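Long-range contacts in xylose isomerase domain protein TIM barrel (PDB 3TVA), which binds a magnesium ion in a TIM barrel of the xylose isomerase-like family and is probably an isomerase whose substrate is not established: residues A[35-40]-A[64-69]; A[156-161]-A[180-185]; A[162-167]-A[201-206]. One frame throughout, in Å; residues are numbered along the deposited sequence. Where two conformers were deposited one is given.

In the fold
All three contacts belong to one TIM barrel. Contact 1 pairs strands 37-41 and 66-71, and contact 2 pairs strands 154-158 and 179-183 of the same sheet; their centres lie about 18 Å apart, yet Q39 NE2 reaches N182 OD1 (3.2 Å, a probable hydrogen bond). Together they place Q39, N182, E158 and D184 around the metal site inside the barrel. Contact 3, about 9 Å from contact 2 between centres, covers the outside of strand 179-183, where helices 164-174 and 196-203 pack behind I181. Along the chain contact 1 closes first, while the segments of contacts 2 and 3 alternate. Contacts 1 and 3, centres about 26 Å apart, do not touch, on opposite sides of the chain's centre.

Contact 1. Residues A[35-40]-A[64-69]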
ATOM      1  N   VAL A  35      15.247   0.346 -10.965  1.00 34.27           N
ATOM      2  CA  VAL A  35      14.852   0.917  -9.680  1.00 28.62           C
ATOM      3  C   VAL A  35      15.552   0.181  -8.541  1.00 27.38           C
ATOM      4  O   VAL A  35      15.726  -1.034  -8.600  1.00 28.29           O
ATOM      5  CB  VAL A  35      13.311   0.925  -9.481  1.00 34.55           C
ATOM      6  CG1 VAL A  35      12.644   1.586 -10.680  1.00 36.32           C
ATOM      7  CG2 VAL A  35      12.775  -0.483  -9.282  1.00 32.10           C
ATOM      8  N   PRO A  36      16.025   0.932  -7.534  1.00 26.35           N
ATOM      9  CA  PRO A  36      16.709   0.387  -6.353  1.00 27.38           C
ATOM     10  C   PRO A  36      15.816  -0.349  -5.330  1.00 26.23           C
ATOM     11  O   PRO A  36      16.341  -1.130  -4.536  1.00 23.49           O
ATOM     12  CB  PRO A  36      17.340   1.633  -5.714  1.00 27.81           C
ATOM     13  CG  PRO A  36      16.373   2.746  -6.068  1.00 28.97           C
ATOM     14  CD  PRO A  36      15.914   2.405  -7.477  1.00 28.27           C
ATOM     15  N   THR A  37      14.516  -0.064  -5.303  1.00 23.03           N
ATOM     16  CA  THR A  37      13.647  -0.594  -4.248  1.00 24.70           C
ATOM     17  C   THR A  37      12.324  -1.068  -4.824  1.00 23.79           C
ATOM     18  O   THR A  37      11.901  -0.601  -5.879  1.00 20.33           O
ATOM     19  CB  THR A  37      13.287   0.452  -3.137  1.00 25.11           C
ATOM     20  OG1 THR A  37      12.441   1.469  -3.689  1.00 30.18           O
ATOM     21  CG2 THR A  37      14.517   1.088  -2.543  1.00 27.38           C
ATOM     22  N   VAL A  38      11.683  -2.001  -4.127  1.00 20.88           N
ATOM     23  CA  VAL A  38      10.338  -2.425  -4.485  1.00 16.38           C
ATOM     24  C   VAL A  38       9.510  -2.665  -3.227  1.00 17.36           C
ATOM     25  O   VAL A  38      10.045  -2.922  -2.148  1.00 21.21           O
ATOM     26  CB  VAL A  38      10.330  -3.746  -5.306  1.00 21.00           C
ATOM     27  CG1 VAL A  38      11.003  -3.571  -6.672  1.00 22.30           C
ATOM     28  CG2 VAL A  38      10.974  -4.891  -4.518  1.00 18.62           C
ATOM     29  N   GLN A  39       8.197  -2.590  -3.387  1.00 16.59           N
ATOM     30  CA  GLN A  39       7.277  -3.217  -2.457  1.00 19.20           C
ATOM     31  C   GLN A  39       6.776  -4.457  -3.169  1.00 21.53           C
ATOM     32  O   GLN A  39       6.711  -4.494  -4.391  1.00 23.94           O
ATOM     33  CB  GLN A  39       6.101  -2.303  -2.125  1.00 16.89           C
ATOM     34  CG  GLN A  39       6.496  -1.081  -1.321  1.00 16.07           C
ATOM     35  CD  GLN A  39       5.283  -0.313  -0.853  1.00 21.20           C
ATOM     36  OE1 GLN A  39       4.168  -0.822  -0.911  1.00 24.49           O
ATOM     37  NE2 GLN A  39       5.489   0.917  -0.388  1.00 19.81           N
ATOM     38  N   VAL A  40       6.464  -5.492  -2.410  1.00 16.19           N
ATOM     39  CA  VAL A  40       6.115  -6.765  -3.013  1.00 20.26           C
ATOM     40  C   VAL A  40       4.793  -7.280  -2.472  1.00 25.23           C
ATOM     41  O   VAL A  40       4.593  -7.342  -1.253  1.00 23.00           O
ATOM     42  CB  VAL A  40       7.195  -7.826  -2.700  1.00 21.55           C
ATOM     43  CG1 VAL A  40       6.904  -9.112  -3.439  1.00 27.48           C
ATOM     44  CG2 VAL A  40       8.567  -7.299  -3.084  1.00 27.63           C
ATOM     45  N   GLY A  64      20.274  -6.238  -7.086  1.00 27.67           N
ATOM     46  CA  GLY A  64      20.520  -4.936  -6.481  1.00 27.49           C
ATOM     47  C   GLY A  64      19.255  -4.244  -5.972  1.00 31.05           C
ATOM     48  O   GLY A  64      19.162  -3.016  -5.966  1.00 32.56           O
ATOM     49  N   ILE A  65      18.273  -5.023  -5.534  1.00 22.96           N
ATOM     50  CA  ILE A  65      16.992  -4.449  -5.156  1.00 25.18           C
ATOM     51  C   ILE A  65      16.659  -4.676  -3.687  1.00 27.66           C
ATOM     52  O   ILE A  65      16.716  -5.809  -3.190  1.00 25.18           O
ATOM     53  CB  ILE A  65      15.848  -5.019  -6.028  1.00 25.99           C
ATOM     54  CG1 ILE A  65      15.942  -4.480  -7.458  1.00 29.93           C
ATOM     55  CG2 ILE A  65      14.492  -4.713  -5.403  1.00 26.55           C
ATOM     56  CD1 ILE A  65      14.965  -5.134  -8.424  1.00 29.57           C
ATOM     57  N   GLN A  66      16.274  -3.595  -3.012  1.00 24.46           N
ATOM     58  CA  GLN A  66      15.841  -3.661  -1.619  1.00 25.00           C
ATOM     59  C   GLN A  66      14.311  -3.741  -1.510  1.00 23.11           C
ATOM     60  O   GLN A  66      13.595  -2.960  -2.134  1.00 24.72           O
ATOM     61  CB  GLN A  66      16.372  -2.435  -0.858  1.00 26.95           C
ATOM     62  CG  GLN A  66      16.040  -2.410   0.629  1.00 31.68           C
ATOM     63  CD  GLN A  66      16.298  -1.030   1.269  1.00 42.41           C
ATOM     64  OE1 GLN A  66      16.809  -0.106   0.621  1.00 43.52           O
ATOM     65  NE2 GLN A  66      15.929  -0.893   2.541  1.00 40.64           N
ATOM     66  N   VAL A  67      13.817  -4.680  -0.705  1.00 17.12           N
ATOM     67  CA  VAL A  67      12.383  -4.865  -0.497  1.00 16.52           C
ATOM     68  C   VAL A  67      11.950  -4.087   0.739  1.00 18.85           C
ATOM     69  O   VAL A  67      12.412  -4.364   1.835  1.00 19.37           O
ATOM     70  CB  VAL A  67      12.059  -6.357  -0.264  1.00 20.60           C
ATOM     71  CG1 VAL A  67      10.545  -6.560  -0.075  1.00 18.46           C
ATOM     72  CG2 VAL A  67      12.602  -7.203  -1.417  1.00 20.16           C
ATOM     73  N   THR A  68      11.167  -3.035   0.527  1.00 21.31           N
ATOM     74  CA  THR A  68      10.725  -2.140   1.595  1.00 20.76           C
ATOM     75  C   THR A  68       9.456  -2.531   2.373  1.00 21.62           C
ATOM     76  O   THR A  68       9.359  -2.289   3.564  1.00 18.92           O
ATOM     77  CB  THR A  68      10.668  -0.689   1.097  1.00 21.28           C
ATOM     78  OG1 THR A  68       9.705  -0.589   0.045  1.00 20.46           O
ATOM     79  CG2 THR A  68      12.053  -0.270   0.559  1.00 20.13           C
ATOM     80  N   VAL A  69       8.472  -3.095   1.682  1.00 19.42           N
ATOM     81  CA  VAL A  69       7.230  -3.521   2.313  1.00 16.26           C
ATOM     82  C   VAL A  69       6.725  -4.773   1.599  1.00 18.17           C
ATOM     83  O   VAL A  69       6.836  -4.889   0.374  1.00 18.32           O
ATOM     84  CB  VAL A  69       6.093  -2.441   2.220  1.00 16.45           C
ATOM     85  CG1 VAL A  69       4.862  -2.901   2.987  1.00 14.79           C
ATOM     86  CG2 VAL A  69       6.536  -1.045   2.725  1.00 15.68           C
TER
HETATM   87  O   HOH W   1      19.000  -1.007  -3.570  1.00 32.25           O
HETATM   88  O   HOH W   2       9.841   0.635  -2.550  1.00 23.45           O
HETATM   89  O   HOH W   3       8.367   1.748   0.960  1.00 25.63           O
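V38, I65, V67 and V40 form the apolar centre of this parallel strand pair. Chi1 of -65° puts V38 CG1 anti to the carbonyl carbon and leaves CG2 between N and carbonyl carbon, where it meets I65 CG2 at 3.6 Å, the two side chains crossing at about a right angle; V40 CG2 approaches V67 CG1 obliquely at 3.7 Å. In the backbone ladder Q66 N donates to P36 O and V38 N to Q66 O, each at 2.9 Å and in the carbonyl plane, whereas T68 N meets V38 O nearly along the C=O axis. V40 N then bonds V69 O rather than T68 O, a one-residue slip at T68. On the face of T37 and Q39, the extended Q39 chain runs alongside V69, its CG 3.8 Å from V69 CB. T68 OG1 (chi1 63°) shares one water with T37 OG1 and another with Q39 NE2. The Q39 amide turns to the metal site, OE1 bonding the magnesium ligand H211 and NE2 N182. This is the beta-alpha-beta unit 37-41, 50-62, 66-71: F56 of its helix covers V40 and V67, A30 of helix 27-32 covers V38 and I65, and strand 13-18 flanks strand 37-41.

Contact 2. Residues A[156-161]-A[180-185]; sequences HLETGQ and GINFDP. With MG (magnesium ion), chain C.
Two of the four magnesium ligands of this TIM barrel stand at the C-terminal ends of adjacent parallel strands, 154-158 and 179-183, joined through helix 164-174 as a beta-alpha-beta unit. E158 OE2 and D184 OD2 each bind the ion at 2.4 Å, with their carboxylate planes 86° apart; H211 and E259 complete the set. The E158 chain leaves with CG anti to the backbone N and bends at chi2 (76°), which brings its head alongside N182. There N182 ND2 donates to the syn lone pair of OE1 (2.8 Å), so one carboxylate oxygen takes the metal and the other a second-shell amide. N182 OD1 is itself bonded to S209, fixing which way the amide faces. K213 bonds the metal-bound OD2 of D184, and would probably offset some of the negative charge gathered here. Behind the site, L157 N donates to G180 O and N182 N to L157 O, both at 2.8 Å with the donor above the carbonyl plane, the second farther out. Past the strand ends T159 takes over the pairing: its OG1, anti to the carbonyl carbon, accepts a nearly straight bond (173°) from D184 N at 2.8 Å.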
ATOM      1  N   HIS A 156       1.850  -1.310   8.009  1.00 13.11           N
ATOM      2  CA  HIS A 156       1.441  -0.080   7.328  1.00 14.99           C
ATOM      3  C   HIS A 156       0.035  -0.252   6.751  1.00 20.03           C
ATOM      4  O   HIS A 156      -0.180  -1.074   5.839  1.00 17.04           O
ATOM      5  CB  HIS A 156       2.411   0.240   6.180  1.00 12.55           C
ATOM      6  CG  HIS A 156       3.828   0.476   6.608  1.00  9.83           C
ATOM      7  ND1 HIS A 156       4.825   0.820   5.712  1.00 14.79           N
ATOM      8  CD2 HIS A 156       4.423   0.427   7.825  1.00 11.36           C
ATOM      9  CE1 HIS A 156       5.970   0.954   6.358  1.00 12.03           C
ATOM     10  NE2 HIS A 156       5.754   0.723   7.643  1.00 13.28           N
ATOM     11  N   LEU A 157      -0.926   0.509   7.270  1.00 16.75           N
ATOM     12  CA  LEU A 157      -2.295   0.452   6.752  1.00 14.77           C
ATOM     13  C   LEU A 157      -2.365   1.178   5.431  1.00 16.58           C
ATOM     14  O   LEU A 157      -1.967   2.337   5.318  1.00 18.63           O
ATOM     15  CB  LEU A 157      -3.288   1.096   7.730  1.00 14.61           C
ATOM     16  CG  LEU A 157      -3.349   0.444   9.104  1.00 17.16           C
ATOM     17  CD1 LEU A 157      -4.270   1.208  10.074  1.00 19.77           C
ATOM     18  CD2 LEU A 157      -3.793  -1.016   8.959  1.00 16.31           C
ATOM     19  N   GLU A 158      -2.867   0.494   4.420  1.00 13.45           N
ATOM     20  CA  GLU A 158      -3.073   1.102   3.123  1.00 14.65           C
ATOM     21  C   GLU A 158      -4.279   2.058   3.186  1.00 18.69           C
ATOM     22  O   GLU A 158      -5.274   1.745   3.832  1.00 18.91           O
ATOM     23  CB  GLU A 158      -3.309  -0.009   2.114  1.00 18.62           C
ATOM     24  CG  GLU A 158      -3.818   0.464   0.807  1.00 26.90           C
ATOM     25  CD  GLU A 158      -2.745   1.112  -0.037  1.00 32.25           C
ATOM     26  OE1 GLU A 158      -1.562   1.188   0.354  1.00 33.56           O
ATOM     27  OE2 GLU A 158      -3.121   1.559  -1.111  1.00 36.06           O
ATOM     28  N   THR A 159      -4.177   3.222   2.547  1.00 20.42           N
ATOM     29  CA  THR A 159      -5.281   4.185   2.517  1.00 23.71           C
ATOM     30  C   THR A 159      -6.551   3.572   1.952  1.00 24.98           C
ATOM     31  O   THR A 159      -6.562   3.078   0.816  1.00 23.56           O
ATOM     32  CB  THR A 159      -4.989   5.367   1.577  1.00 27.03           C
ATOM     33  OG1 THR A 159      -3.744   5.962   1.911  1.00 22.46           O
ATOM     34  CG2 THR A 159      -6.075   6.394   1.706  1.00 31.67           C
ATOM     35  N   GLY A 160      -7.616   3.651   2.748  1.00 28.31           N
ATOM     36  CA  GLY A 160      -8.899   3.021   2.476  1.00 30.34           C
ATOM     37  C   GLY A 160     -10.012   3.987   2.119  1.00 30.65           C
ATOM     38  O   GLY A 160      -9.788   5.074   1.575  1.00 30.38           O
ATOM     39  N   GLN A 161     -11.230   3.564   2.420  1.00 32.16           N
ATOM     40  CA  GLN A 161     -12.407   4.402   2.226  1.00 39.98           C
ATOM     41  C   GLN A 161     -12.656   5.347   3.407  1.00 31.95           C
ATOM     42  O   GLN A 161     -13.461   6.279   3.303  1.00 29.73           O
ATOM     43  CB  GLN A 161     -13.639   3.529   1.988  1.00 46.44           C
ATOM     44  CG  GLN A 161     -14.859   4.265   1.437  1.00 56.97           C
ATOM     45  CD  GLN A 161     -15.892   4.595   2.513  1.00 63.46           C
ATOM     46  OE1 GLN A 161     -15.672   4.361   3.708  1.00 57.93           O
ATOM     47  NE2 GLN A 161     -17.029   5.140   2.085  1.00 70.57           N
ATOM     48  N   GLY A 180       1.450   2.099  11.376  1.00 13.88           N
ATOM     49  CA  GLY A 180       1.685   3.232  10.509  1.00 13.80           C
ATOM     50  C   GLY A 180       0.818   3.128   9.272  1.00 15.39           C
ATOM     51  O   GLY A 180      -0.091   2.292   9.191  1.00 12.56           O
ATOM     52  N   ILE A 181       1.061   4.027   8.332  1.00 15.46           N
ATOM     53  CA  ILE A 181       0.254   4.140   7.125  1.00 16.23           C
ATOM     54  C   ILE A 181       1.118   3.991   5.879  1.00 16.60           C
ATOM     55  O   ILE A 181       2.230   4.538   5.821  1.00 14.75           O
ATOM     56  CB  ILE A 181      -0.421   5.526   7.091  1.00 16.18           C
ATOM     57  CG1 ILE A 181      -1.517   5.609   8.164  1.00 10.88           C
ATOM     58  CG2 ILE A 181      -0.981   5.851   5.687  1.00 15.84           C
ATOM     59  CD1 ILE A 181      -2.057   7.016   8.340  1.00 12.89           C
ATOM     60  N   ASN A 182       0.633   3.225   4.904  1.00 14.23           N
ATOM     61  CA  ASN A 182       1.134   3.361   3.540  1.00 15.25           C
ATOM     62  C   ASN A 182       0.186   4.293   2.809  1.00 17.58           C
ATOM     63  O   ASN A 182      -0.952   3.912   2.486  1.00 15.37           O
ATOM     64  CB  ASN A 182       1.179   2.019   2.800  1.00 13.50           C
ATOM     65  CG  ASN A 182       1.801   2.154   1.409  1.00 20.77           C
ATOM     66  OD1 ASN A 182       3.030   2.148   1.260  1.00 18.85           O
ATOM     67  ND2 ASN A 182       0.957   2.304   0.386  1.00 19.07           N
ATOM     68  N   PHE A 183       0.652   5.497   2.507  1.00 15.13           N
ATOM     69  CA  PHE A 183      -0.257   6.496   1.969  1.00 15.65           C
ATOM     70  C   PHE A 183      -0.418   6.357   0.455  1.00 16.49           C
ATOM     71  O   PHE A 183       0.572   6.324  -0.294  1.00 15.16           O
ATOM     72  CB  PHE A 183       0.175   7.922   2.337  1.00 13.90           C
ATOM     73  CG  PHE A 183      -0.904   8.951   2.080  1.00 16.99           C
ATOM     74  CD1 PHE A 183      -0.934   9.665   0.896  1.00 13.68           C
ATOM     75  CD2 PHE A 183      -1.915   9.166   3.015  1.00 16.92           C
ATOM     76  CE1 PHE A 183      -1.947  10.593   0.645  1.00 15.89           C
ATOM     77  CE2 PHE A 183      -2.931  10.093   2.777  1.00 19.42           C
ATOM     78  CZ  PHE A 183      -2.952  10.801   1.594  1.00 16.34           C
ATOM     79  N   ASP A 184      -1.671   6.256   0.021  1.00 13.57           N
ATOM     80  CA  ASP A 184      -2.018   6.180  -1.404  1.00 16.50           C
ATOM     81  C   ASP A 184      -3.066   7.230  -1.775  1.00 17.14           C
ATOM     82  O   ASP A 184      -4.250   7.035  -1.541  1.00 20.97           O
ATOM     83  CB  ASP A 184      -2.496   4.787  -1.823  1.00 17.12           C
ATOM     84  CG  ASP A 184      -2.766   4.694  -3.333  1.00 22.15           C
ATOM     85  OD1 ASP A 184      -3.103   5.704  -3.982  1.00 19.82           O
ATOM     86  OD2 ASP A 184      -2.622   3.609  -3.906  1.00 19.60           O
ATOM     87  N   PRO A 185      -2.631   8.373  -2.303  1.00 19.95           N
ATOM     88  CA  PRO A 185      -3.598   9.446  -2.587  1.00 19.32           C
ATOM     89  C   PRO A 185      -4.664   9.073  -3.632  1.00 22.30           C
ATOM     90  O   PRO A 185      -5.787   9.577  -3.556  1.00 21.26           O
ATOM     91  CB  PRO A 185      -2.712  10.576  -3.098  1.00 17.80           C
ATOM     92  CG  PRO A 185      -1.544   9.863  -3.746  1.00 21.14           C
ATOM     93  CD  PRO A 185      -1.338   8.577  -2.979  1.00 19.27           C
TER
HETATM   94 MG    MG C 291      -1.820   1.488  -3.165  1.00  7.92          MG

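Contact 3. Residues A[162-167]-A[201-206]; sequences ESADHL and RKVARY
Apolar contact between the two segments is small and centres on A164 and V203. The CB of A164 points at the opposing helix and touches V203 CG1 at 4.1 Å, the branch that stands anti to the carbonyl carbon of V203 (chi1 -55°). L167, one turn further along its helix, adds a looser approach of CD2 to the same methyl, 4.4 Å. V203 also reaches I181 and F183 of strand 179-183, and L167 also touches I181, so this end of the interface faces the barrel wall. A164 CB meets the aliphatic part of K202 as well, with CD at 3.9 Å.

The ionic contact lies at the solvent-exposed edge. K202 leaves with CG anti to the carbonyl carbon and is extended beyond CG, running past A164 until NZ comes to D165 OD1 at 3.5 Å; D165 approaches obliquely, its CG anti to the carbonyl carbon. This is a salt bridge whose hydrogen bond is weak. One water accepts from both K202 NZ and D165 N, each at 3.2 Å, linking the lysine to the backbone of the first helical turn.

Within 162-167, S163 is the N-cap: its OG accepts from H166 N at 3.2 Å (160°), and its carbonyl oxygen receives L167 N. In the other segment, Y206 N bonds V203 O, and the tyrosine ring carries R205 CG over the centre of one face, 3.8 Å above its plane. Y206 OH continues to E172 of helix 164-174.

Two outer helices of a TIM barrel, 164-174 and 196-203, thus meet behind strand 179-183, apolar toward the sheet and charged toward solvent, as expected of the alpha layer that surrounds the parallel barrel.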
ATOM      1  N   GLU A 162     -11.960   5.126   4.516  1.00 21.67           N
ATOM      2  CA  GLU A 162     -12.166   5.959   5.697  1.00 27.98           C
ATOM      3  C   GLU A 162     -11.753   7.387   5.409  1.00 28.32           C
ATOM      4  O   GLU A 162     -10.768   7.641   4.718  1.00 28.51           O
ATOM      5  CB  GLU A 162     -11.339   5.476   6.902  1.00 30.64           C
ATOM      6  CG  GLU A 162     -11.667   4.095   7.361  1.00 36.99           C
ATOM      7  CD  GLU A 162     -11.221   3.059   6.359  1.00 41.62           C
ATOM      8  OE1 GLU A 162     -12.059   2.209   5.973  1.00 45.09           O
ATOM      9  OE2 GLU A 162     -10.041   3.132   5.937  1.00 38.63           O
ATOM     10  N   SER A 163     -12.486   8.317   5.990  1.00 26.32           N
ATOM     11  CA  SER A 163     -12.026   9.691   6.049  1.00 28.33           C
ATOM     12  C   SER A 163     -10.744   9.722   6.897  1.00 27.98           C
ATOM     13  O   SER A 163     -10.492   8.811   7.694  1.00 25.56           O
ATOM     14  CB  SER A 163     -13.095  10.539   6.712  1.00 27.49           C
ATOM     15  OG  SER A 163     -13.137  10.229   8.090  1.00 29.45           O
ATOM     16  N   ALA A 164      -9.913  10.741   6.705  1.00 27.29           N
ATOM     17  CA  ALA A 164      -8.687  10.867   7.495  1.00 26.29           C
ATOM     18  C   ALA A 164      -8.994  10.914   8.999  1.00 24.46           C
ATOM     19  O   ALA A 164      -8.267  10.341   9.800  1.00 25.32           O
ATOM     20  CB  ALA A 164      -7.876  12.108   7.061  1.00 25.66           C
ATOM     21  N   ASP A 165     -10.082  11.581   9.377  1.00 23.26           N
ATOM     22  CA  ASP A 165     -10.467  11.666  10.785  1.00 23.17           C
ATOM     23  C   ASP A 165     -10.761  10.280  11.411  1.00 24.83           C
ATOM     24  O   ASP A 165     -10.318   9.992  12.530  1.00 22.02           O
ATOM     25  CB  ASP A 165     -11.681  12.594  10.963  1.00 33.38           C
ATOM     26  CG  ASP A 165     -11.328  14.083  10.781  1.00 43.80           C
ATOM     27  OD1 ASP A 165     -10.139  14.463  10.904  1.00 40.21           O
ATOM     28  OD2 ASP A 165     -12.252  14.880  10.519  1.00 50.48           O
ATOM     29  N   HIS A 166     -11.497   9.439  10.680  0.59 22.11           N
ATOM     30  CA  HIS A 166     -11.887   8.100  11.139  0.59 21.87           C
ATOM     31  C   HIS A 166     -10.641   7.225  11.268  0.59 21.98           C
ATOM     32  O   HIS A 166     -10.478   6.490  12.239  0.59 23.33           O
ATOM     33  CB  HIS A 166     -12.877   7.489  10.131  0.59 22.37           C
ATOM     34  CG  HIS A 166     -13.602   6.264  10.614  0.59 24.59           C
ATOM     35  ND1 HIS A 166     -13.698   5.914  11.945  0.59 27.15           N
ATOM     36  CD2 HIS A 166     -14.286   5.315   9.929  0.59 26.91           C
ATOM     37  CE1 HIS A 166     -14.404   4.800  12.056  0.59 24.09           C
ATOM     38  NE2 HIS A 166     -14.765   4.414  10.847  0.59 26.74           N
ATOM     39  N   LEU A 167      -9.754   7.323  10.283  1.00 20.95           N
ATOM     40  CA  LEU A 167      -8.497   6.582  10.291  1.00 22.60           C
ATOM     41  C   LEU A 167      -7.612   6.974  11.483  1.00 23.22           C
ATOM     42  O   LEU A 167      -7.022   6.120  12.145  1.00 22.81           O
ATOM     43  CB  LEU A 167      -7.734   6.825   8.990  1.00 23.62           C
ATOM     44  CG  LEU A 167      -6.343   6.182   8.899  1.00 23.31           C
ATOM     45  CD1 LEU A 167      -6.415   4.664   9.019  1.00 19.15           C
ATOM     46  CD2 LEU A 167      -5.672   6.579   7.590  1.00 26.25           C
ATOM     47  N   ARG A 201      -1.814  15.723   5.034  1.00 17.98           N
ATOM     48  CA  ARG A 201      -1.416  16.646   6.092  1.00 14.72           C
ATOM     49  C   ARG A 201      -1.947  16.183   7.445  1.00 17.34           C
ATOM     50  O   ARG A 201      -1.250  16.260   8.446  1.00 19.99           O
ATOM     51  CB  ARG A 201      -1.927  18.057   5.830  1.00 16.57           C
ATOM     52  CG  ARG A 201      -1.276  18.780   4.655  1.00 20.53           C
ATOM     53  CD  ARG A 201      -1.692  20.248   4.662  1.00 25.79           C
ATOM     54  NE  ARG A 201      -0.827  21.011   3.776  1.00 35.23           N
ATOM     55  CZ  ARG A 201       0.347  21.508   4.143  1.00 32.35           C
ATOM     56  NH1 ARG A 201       0.771  21.354   5.386  1.00 33.43           N
ATOM     57  NH2 ARG A 201       1.085  22.164   3.266  1.00 33.63           N
ATOM     58  N   LYS A 202      -3.192  15.718   7.478  1.00 19.77           N
ATOM     59  CA  LYS A 202      -3.807  15.317   8.737  1.00 21.67           C
ATOM     60  C   LYS A 202      -3.128  14.092   9.342  1.00 19.30           C
ATOM     61  O   LYS A 202      -3.011  13.987  10.561  1.00 21.50           O
ATOM     62  CB  LYS A 202      -5.294  15.016   8.536  1.00 28.90           C
ATOM     63  CG  LYS A 202      -6.186  16.239   8.540  1.00 37.49           C
ATOM     64  CD  LYS A 202      -7.636  15.836   8.305  1.00 44.33           C
ATOM     65  CE  LYS A 202      -8.598  16.982   8.571  1.00 52.07           C
ATOM     66  NZ  LYS A 202      -9.999  16.624   8.196  1.00 56.07           N
ATOM     67  N   VAL A 203      -2.731  13.144   8.494  1.00 14.37           N
ATOM     68  CA  VAL A 203      -2.179  11.871   8.978  1.00 16.93           C
ATOM     69  C   VAL A 203      -0.654  11.801   9.024  1.00 15.92           C
ATOM     70  O   VAL A 203      -0.092  10.728   9.255  1.00 15.19           O
ATOM     71  CB  VAL A 203      -2.784  10.637   8.265  1.00 17.05           C
ATOM     72  CG1 VAL A 203      -4.309  10.663   8.389  1.00 16.97           C
ATOM     73  CG2 VAL A 203      -2.333  10.557   6.796  1.00 11.01           C
ATOM     74  N   ALA A 204      -0.008  12.936   8.757  1.00 16.71           N
ATOM     75  CA  ALA A 204       1.426  13.002   8.481  1.00 15.61           C
ATOM     76  C   ALA A 204       2.299  12.202   9.459  1.00 16.15           C
ATOM     77  O   ALA A 204       3.214  11.496   9.033  1.00 15.76           O
ATOM     78  CB  ALA A 204       1.882  14.479   8.461  1.00 13.26           C
ATOM     79  N   ARG A 205       2.010  12.294  10.756  1.00 14.94           N
ATOM     80  CA  ARG A 205       2.887  11.678  11.760  1.00 13.74           C
ATOM     81  C   ARG A 205       2.887  10.150  11.703  1.00 14.97           C
ATOM     82  O   ARG A 205       3.781   9.508  12.269  1.00 16.98           O
ATOM     83  CB  ARG A 205       2.557  12.170  13.180  1.00 10.61           C
ATOM     84  CG  ARG A 205       1.189  11.718  13.720  1.00 12.29           C
ATOM     85  CD  ARG A 205       0.865  12.493  15.000  1.00 13.29           C
ATOM     86  NE  ARG A 205      -0.472  12.208  15.540  1.00 17.05           N
ATOM     87  CZ  ARG A 205      -1.577  12.835  15.144  1.00 18.91           C
ATOM     88  NH1 ARG A 205      -1.505  13.756  14.180  1.00 16.81           N
ATOM     89  NH2 ARG A 205      -2.751  12.542  15.694  1.00 14.78           N
ATOM     90  N   TYR A 206       1.873   9.562  11.057  1.00 13.00           N
ATOM     91  CA  TYR A 206       1.814   8.106  10.893  1.00 12.27           C
ATOM     92  C   TYR A 206       2.299   7.564   9.545  1.00 11.70           C
ATOM     93  O   TYR A 206       2.298   6.353   9.349  1.00 13.26           O
ATOM     94  CB  TYR A 206       0.392   7.581  11.186  1.00 13.43           C
ATOM     95  CG  TYR A 206      -0.133   8.010  12.530  1.00 14.98           C
ATOM     96  CD1 TYR A 206       0.510   7.608  13.703  1.00 16.12           C
ATOM     97  CD2 TYR A 206      -1.276   8.813  12.640  1.00 15.39           C
ATOM     98  CE1 TYR A 206       0.039   7.991  14.954  1.00 14.26           C
ATOM     99  CE2 TYR A 206      -1.773   9.197  13.912  1.00 13.52           C
ATOM    100  CZ  TYR A 206      -1.095   8.785  15.055  1.00 17.52           C
ATOM    101  OH  TYR A 206      -1.539   9.160  16.301  1.00 18.45           O
TER
HETATM  102  O   HOH W   4     -11.366  13.846   7.588  1.00 32.40           O